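Nonsense-mediated mRNA decay factor SMG5 (Homo sapiens, PDB 2HWY) takes part in nonsense-mediated mRNA decay, promoting dephosphorylation of UPF1, and is represented here by its PIN domain, the protein having no RNase activity by itself. Local coordinates at residues P3-D8 with G26-I31; C13-V18 with N152-Y157. One frame throughout, in Å; residues are numbered along the deposited sequence.

Interaction 1 of 2, residues P3-D8 with G26-I31; sequences PYLVPD and GRFIVI
L5 of strand 4-7 meets F28, the residue just before strand 29-31: methyl CD1 of L5 sits over one face of the F28 ring, 3.6 Å from its centroid, a CH-pi contact displaced toward CG. CG of L5, anti to the carbonyl carbon (chi1 -56°) and so beside the backbone N, itself lies 3.8 Å from F28 CG. P3 crosses F28 at about a right angle, its CG 3.6 Å from F28 CD2, and L22 of helix 16-25 touches both L5 and F28. On the other face of the sheet Y4 and I29 lie side by side, pointing the same way; I29 CG2 reaches the edge of the tyrosine ring at CD2, 3.5 Å away, while I31 CG1 comes obliquely to the same CD2. Backbone bonds join the strands in parallel register, Y4 beside I29 and L5 beside V30. I29 N donates to P3 O at 3.0 Å, nearly straight at 169°, and L5 N donates to I29 O at 3.1 Å; the third, I31 N to L5 O, is weak. CA-H...O contacts, such as Y4 CA to I29 O, fill in between. Strand 4-7, bonded to 125-128 on its other edge, is the middle of the five parallel strands in the alpha/beta sheet of a PIN domain.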
loop_
_atom_site.group_PDB
_atom_site.type_symbol
_atom_site.label_atom_id
_atom_site.label_comp_id
_atom_site.label_asym_id
_atom_site.label_seq_id
_atom_site.Cartn_x
_atom_site.Cartn_y
_atom_site.Cartn_z
ATOM N N PRO A 3 -8.463 2.827 -10.884
ATOM C CA PRO A 3 -7.659 3.610 -9.936
ATOM C C PRO A 3 -6.782 2.734 -9.062
ATOM O O PRO A 3 -7.214 1.666 -8.642
ATOM C CB PRO A 3 -8.716 4.344 -9.081
ATOM C CG PRO A 3 -9.967 3.539 -9.202
ATOM C CD PRO A 3 -9.911 2.899 -10.579
ATOM N N TYR A 4 -5.563 3.201 -8.792
ATOM C CA TYR A 4 -4.557 2.414 -8.081
ATOM C C TYR A 4 -4.403 2.921 -6.676
ATOM O O TYR A 4 -4.313 4.133 -6.480
ATOM C CB TYR A 4 -3.196 2.545 -8.760
ATOM C CG TYR A 4 -3.118 1.912 -10.116
ATOM C CD1 TYR A 4 -2.748 2.636 -11.228
ATOM C CD2 TYR A 4 -3.403 0.573 -10.273
ATOM C CE1 TYR A 4 -2.676 2.031 -12.477
ATOM C CE2 TYR A 4 -3.336 -0.041 -11.509
ATOM C CZ TYR A 4 -2.981 0.685 -12.605
ATOM O OH TYR A 4 -2.922 0.034 -13.815
ATOM N N LEU A 5 -4.367 2.010 -5.705
ATOM C CA LEU A 5 -3.896 2.341 -4.363
ATOM C C LEU A 5 -2.597 1.598 -4.139
ATOM O O LEU A 5 -2.469 0.434 -4.563
ATOM C CB LEU A 5 -4.920 1.945 -3.309
ATOM C CG LEU A 5 -6.276 2.599 -3.599
ATOM C CD1 LEU A 5 -7.348 2.140 -2.581
ATOM C CD2 LEU A 5 -6.136 4.108 -3.637
ATOM N N VAL A 6 -1.614 2.259 -3.520
ATOM C CA VAL A 6 -0.355 1.570 -3.234
ATOM C C VAL A 6 0.051 1.655 -1.763
ATOM O O VAL A 6 0.558 2.670 -1.313
ATOM C CB VAL A 6 0.794 1.958 -4.213
ATOM C CG1 VAL A 6 0.242 2.162 -5.608
ATOM C CG2 VAL A 6 1.550 3.179 -3.759
ATOM N N PRO A 7 -0.201 0.571 -1.012
ATOM C CA PRO A 7 0.190 0.408 0.373
ATOM C C PRO A 7 1.667 0.595 0.692
ATOM O O PRO A 7 2.557 0.130 -0.040
ATOM C CB PRO A 7 -0.193 -1.040 0.665
ATOM C CG PRO A 7 -1.306 -1.312 -0.226
ATOM C CD PRO A 7 -0.982 -0.587 -1.479
ATOM N N ASP A 8 1.880 1.291 1.804
ATOM C CA ASP A 8 3.161 1.394 2.519
ATOM C C ASP A 8 3.338 0.047 3.241
ATOM O O ASP A 8 2.370 -0.726 3.340
ATOM C CB ASP A 8 2.997 2.555 3.517
ATOM C CG ASP A 8 4.269 2.962 4.216
ATOM O OD1 ASP A 8 5.029 2.088 4.704
ATOM O OD2 ASP A 8 4.489 4.189 4.342
ATOM N N GLY A 26 -13.245 -3.936 -5.102
ATOM C CA GLY A 26 -13.350 -4.023 -6.563
ATOM C C GLY A 26 -13.462 -2.649 -7.218
ATOM O O GLY A 26 -13.727 -2.557 -8.409
ATOM N N ARG A 27 -13.254 -1.583 -6.440
ATOM C CA ARG A 27 -13.246 -0.207 -6.956
ATOM C C ARG A 27 -11.807 0.270 -7.151
ATOM O O ARG A 27 -11.573 1.329 -7.722
ATOM C CB ARG A 27 -13.970 0.756 -5.994
ATOM C CG ARG A 27 -15.234 0.199 -5.326
ATOM C CD ARG A 27 -16.523 0.572 -6.030
ATOM N NE ARG A 27 -17.102 1.809 -5.509
ATOM C CZ ARG A 27 -17.647 1.951 -4.297
ATOM N NH1 ARG A 27 -17.689 0.937 -3.425
ATOM N NH2 ARG A 27 -18.140 3.135 -3.939
ATOM N N PHE A 28 -10.847 -0.510 -6.654
ATOM C CA PHE A 28 -9.433 -0.209 -6.828
ATOM C C PHE A 28 -8.637 -1.448 -7.237
ATOM O O PHE A 28 -9.051 -2.587 -6.998
ATOM C CB PHE A 28 -8.866 0.361 -5.535
ATOM C CG PHE A 28 -9.584 1.576 -5.057
ATOM C CD1 PHE A 28 -10.471 1.506 -3.980
ATOM C CD2 PHE A 28 -9.402 2.803 -5.690
ATOM C CE1 PHE A 28 -11.154 2.655 -3.530
ATOM C CE2 PHE A 28 -10.095 3.956 -5.244
ATOM C CZ PHE A 28 -10.963 3.875 -4.160
ATOM N N ILE A 29 -7.502 -1.191 -7.876
ATOM C CA ILE A 29 -6.443 -2.174 -8.073
ATOM C C ILE A 29 -5.379 -1.873 -7.035
ATOM O O ILE A 29 -4.880 -0.751 -6.981
ATOM C CB ILE A 29 -5.797 -2.040 -9.480
ATOM C CG1 ILE A 29 -6.666 -2.704 -10.547
ATOM C CG2 ILE A 29 -4.403 -2.647 -9.499
ATOM C CD1 ILE A 29 -6.187 -2.436 -11.962
ATOM N N VAL A 30 -5.021 -2.866 -6.224
ATOM C CA VAL A 30 -3.984 -2.679 -5.213
ATOM C C VAL A 30 -2.628 -3.175 -5.731
ATOM O O VAL A 30 -2.374 -4.379 -5.794
ATOM C CB VAL A 30 -4.338 -3.370 -3.891
ATOM C CG1 VAL A 30 -3.133 -3.371 -2.971
ATOM C CG2 VAL A 30 -5.495 -2.673 -3.202
ATOM N N ILE A 31 -1.775 -2.225 -6.110
ATOM C CA ILE A 31 -0.386 -2.499 -6.443
ATOM C C ILE A 31 0.447 -2.511 -5.157
ATOM O O ILE A 31 0.563 -1.484 -4.490
ATOM C CB ILE A 31 0.165 -1.435 -7.410
ATOM C CG1 ILE A 31 -0.776 -1.268 -8.605
ATOM C CG2 ILE A 31 1.557 -1.816 -7.900
ATOM C CD1 ILE A 31 -1.123 -2.603 -9.310
#

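Interaction 2 of 2, residues C13-V18 with N152-Y157; sequences CHHLPV and NVLDFY
H15 and V18 meet the start of helix 153-159 through apolar contacts. Methyl CG2 of V153 approaches the H15 ring obliquely at ND1 (3.5 Å), and L154, crossing the imidazole at about a right angle, brings CD2 to 3.5 Å from H15 CD2. The same L154 methyl reaches V18 CG2 at 3.6 Å, so one methyl touches both residues. Both branches of V18 meet Y157: CG1, anti to the backbone N at chi1 167°, is 3.8 Å from Y157 CB, and CG2 lies over one face of the tyrosine ring. An alanine in place of H15 would probably leave V153 CG2 and the end of L154 without the ring they pack on and open a gap between the helices. One shell out, H15 is the N-cap residue of helix 16-25, and its O accepts a weak bond from V18 N. N152 caps the facing helix: its OD1 takes D155 N at 3.0 Å, in the carbonyl plane on a lone pair. I19 also touches V153, and S130 touches H15. Far apart in sequence, the two helix starts pack as neighbours against the PIN-domain sheet, V153 and F156 reaching strand 125-128.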
loop_
_atom_site.group_PDB
_atom_site.type_symbol
_atom_site.label_atom_id
_atom_site.label_comp_id
_atom_site.label_asym_id
_atom_site.label_seq_id
_atom_site.Cartn_x
_atom_site.Cartn_y
_atom_site.Cartn_z
ATOM N N CYS A 13 1.144 -3.489 7.554
ATOM C CA CYS A 13 1.477 -4.080 8.860
ATOM C C CYS A 13 0.505 -3.728 9.975
ATOM O O CYS A 13 0.302 -4.533 10.869
ATOM C CB CYS A 13 2.896 -3.694 9.286
ATOM S SG CYS A 13 4.143 -4.719 8.469
ATOM N N HIS A 14 -0.088 -2.538 9.898
ATOM C CA HIS A 14 -0.883 -1.964 10.966
ATOM C C HIS A 14 -2.354 -1.736 10.634
ATOM O O HIS A 14 -3.139 -1.457 11.534
ATOM C CB HIS A 14 -0.293 -0.626 11.343
ATOM C CG HIS A 14 1.076 -0.723 11.929
ATOM N ND1 HIS A 14 2.119 0.084 11.525
ATOM C CD2 HIS A 14 1.577 -1.540 12.887
ATOM C CE1 HIS A 14 3.200 -0.222 12.222
ATOM N NE2 HIS A 14 2.899 -1.209 13.050
ATOM N N HIS A 15 -2.732 -1.834 9.367
ATOM C CA HIS A 15 -4.081 -1.483 8.935
ATOM C C HIS A 15 -4.520 -2.414 7.813
ATOM O O HIS A 15 -5.121 -1.993 6.827
ATOM C CB HIS A 15 -4.140 -0.028 8.473
ATOM C CG HIS A 15 -3.672 0.950 9.506
ATOM N ND1 HIS A 15 -2.388 1.460 9.527
ATOM C CD2 HIS A 15 -4.310 1.509 10.559
ATOM C CE1 HIS A 15 -2.261 2.294 10.543
ATOM N NE2 HIS A 15 -3.412 2.336 11.189
ATOM N N LEU A 16 -4.234 -3.696 8.005
ATOM C CA LEU A 16 -4.573 -4.720 7.055
ATOM C C LEU A 16 -6.063 -4.776 6.765
ATOM O O LEU A 16 -6.460 -5.030 5.631
ATOM C CB LEU A 16 -4.113 -6.044 7.603
ATOM C CG LEU A 16 -4.362 -7.249 6.732
ATOM C CD1 LEU A 16 -3.678 -7.088 5.369
ATOM C CD2 LEU A 16 -3.845 -8.453 7.479
ATOM N N PRO A 17 -6.906 -4.575 7.793
ATOM C CA PRO A 17 -8.360 -4.616 7.517
ATOM C C PRO A 17 -8.902 -3.465 6.656
ATOM O O PRO A 17 -9.923 -3.623 6.011
ATOM C CB PRO A 17 -8.973 -4.592 8.917
ATOM C CG PRO A 17 -7.830 -5.050 9.835
ATOM C CD PRO A 17 -6.650 -4.393 9.235
ATOM N N VAL A 18 -8.219 -2.331 6.631
ATOM C CA VAL A 18 -8.541 -1.266 5.689
ATOM C C VAL A 18 -8.198 -1.717 4.261
ATOM O O VAL A 18 -9.006 -1.570 3.328
ATOM C CB VAL A 18 -7.754 0.016 6.032
ATOM C CG1 VAL A 18 -7.836 1.024 4.897
ATOM C CG2 VAL A 18 -8.277 0.626 7.336
ATOM N N ASN A 152 -3.014 9.210 4.278
ATOM C CA ASN A 152 -2.967 8.228 5.345
ATOM C C ASN A 152 -4.034 7.153 5.143
ATOM O O ASN A 152 -5.161 7.464 4.752
ATOM C CB ASN A 152 -3.187 8.922 6.678
ATOM C CG ASN A 152 -3.386 7.943 7.816
ATOM O OD1 ASN A 152 -4.526 7.636 8.189
ATOM N ND2 ASN A 152 -2.281 7.428 8.360
ATOM N N VAL A 153 -3.684 5.888 5.383
ATOM C CA VAL A 153 -4.667 4.801 5.254
ATOM C C VAL A 153 -6.039 5.130 5.871
ATOM O O VAL A 153 -7.051 5.085 5.178
ATOM C CB VAL A 153 -4.204 3.446 5.864
ATOM C CG1 VAL A 153 -4.009 2.396 4.775
ATOM C CG2 VAL A 153 -2.995 3.592 6.778
ATOM N N LEU A 154 -6.073 5.451 7.163
ATOM C CA LEU A 154 -7.346 5.783 7.820
ATOM C C LEU A 154 -7.974 7.098 7.343
ATOM O O LEU A 154 -9.197 7.242 7.400
ATOM C CB LEU A 154 -7.199 5.804 9.341
ATOM C CG LEU A 154 -6.543 4.572 9.979
ATOM C CD1 LEU A 154 -6.795 4.589 11.452
ATOM C CD2 LEU A 154 -7.046 3.277 9.372
ATOM N N ASP A 155 -7.152 8.066 6.896
ATOM C CA ASP A 155 -7.696 9.274 6.288
ATOM C C ASP A 155 -8.410 8.957 4.978
ATOM O O ASP A 155 -9.534 9.327 4.755
ATOM C CB ASP A 155 -6.585 10.299 6.046
ATOM N N PHE A 156 -7.727 8.181 4.138
ATOM C CA PHE A 156 -8.315 7.730 2.883
ATOM C C PHE A 156 -9.580 6.898 3.173
ATOM O O PHE A 156 -10.621 7.091 2.542
ATOM C CB PHE A 156 -7.281 6.919 2.086
ATOM C CG PHE A 156 -7.776 6.438 0.739
ATOM C CD1 PHE A 156 -7.563 7.188 -0.411
ATOM C CD2 PHE A 156 -8.434 5.213 0.623
ATOM C CE1 PHE A 156 -8.009 6.733 -1.651
ATOM C CE2 PHE A 156 -8.891 4.760 -0.616
ATOM C CZ PHE A 156 -8.675 5.528 -1.754
ATOM N N TYR A 157 -9.485 6.015 4.164
ATOM C CA TYR A 157 -10.558 5.077 4.464
ATOM C C TYR A 157 -11.806 5.757 4.983
ATOM O O TYR A 157 -12.929 5.446 4.568
ATOM C CB TYR A 157 -10.123 4.038 5.500
ATOM C CG TYR A 157 -11.223 3.048 5.710
ATOM C CD1 TYR A 157 -11.658 2.252 4.646
ATOM C CD2 TYR A 157 -11.890 2.952 6.925
ATOM C CE1 TYR A 157 -12.694 1.357 4.793
ATOM C CE2 TYR A 157 -12.930 2.062 7.083
ATOM C CZ TYR A 157 -13.324 1.263 6.006
ATOM O OH TYR A 157 -14.358 0.362 6.134
#

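Overall arrangement
Interaction 1 is sheet pairing and interaction 2 is helix packing, their centres about 12 Å apart. Both are partly buried. In 3-8 with 26-31 the backbone carries much of the contact, with L5 and V30 buried and P3 exposed; in 13-18 with 152-157 the side chains carry it, V18 and V153 buried and L154 exposed. The chain ties them together: strand 4-7 leads into helix 9-14, and helix 16-25 leads into strand 29-32, a beta-alpha-beta crossover. They also touch directly, where F156 of helix 153-159 packs by CZ on L5 CD2 at 3.5 Å and on F28, so one phenylalanine of helix 153-159 joins the two contacts.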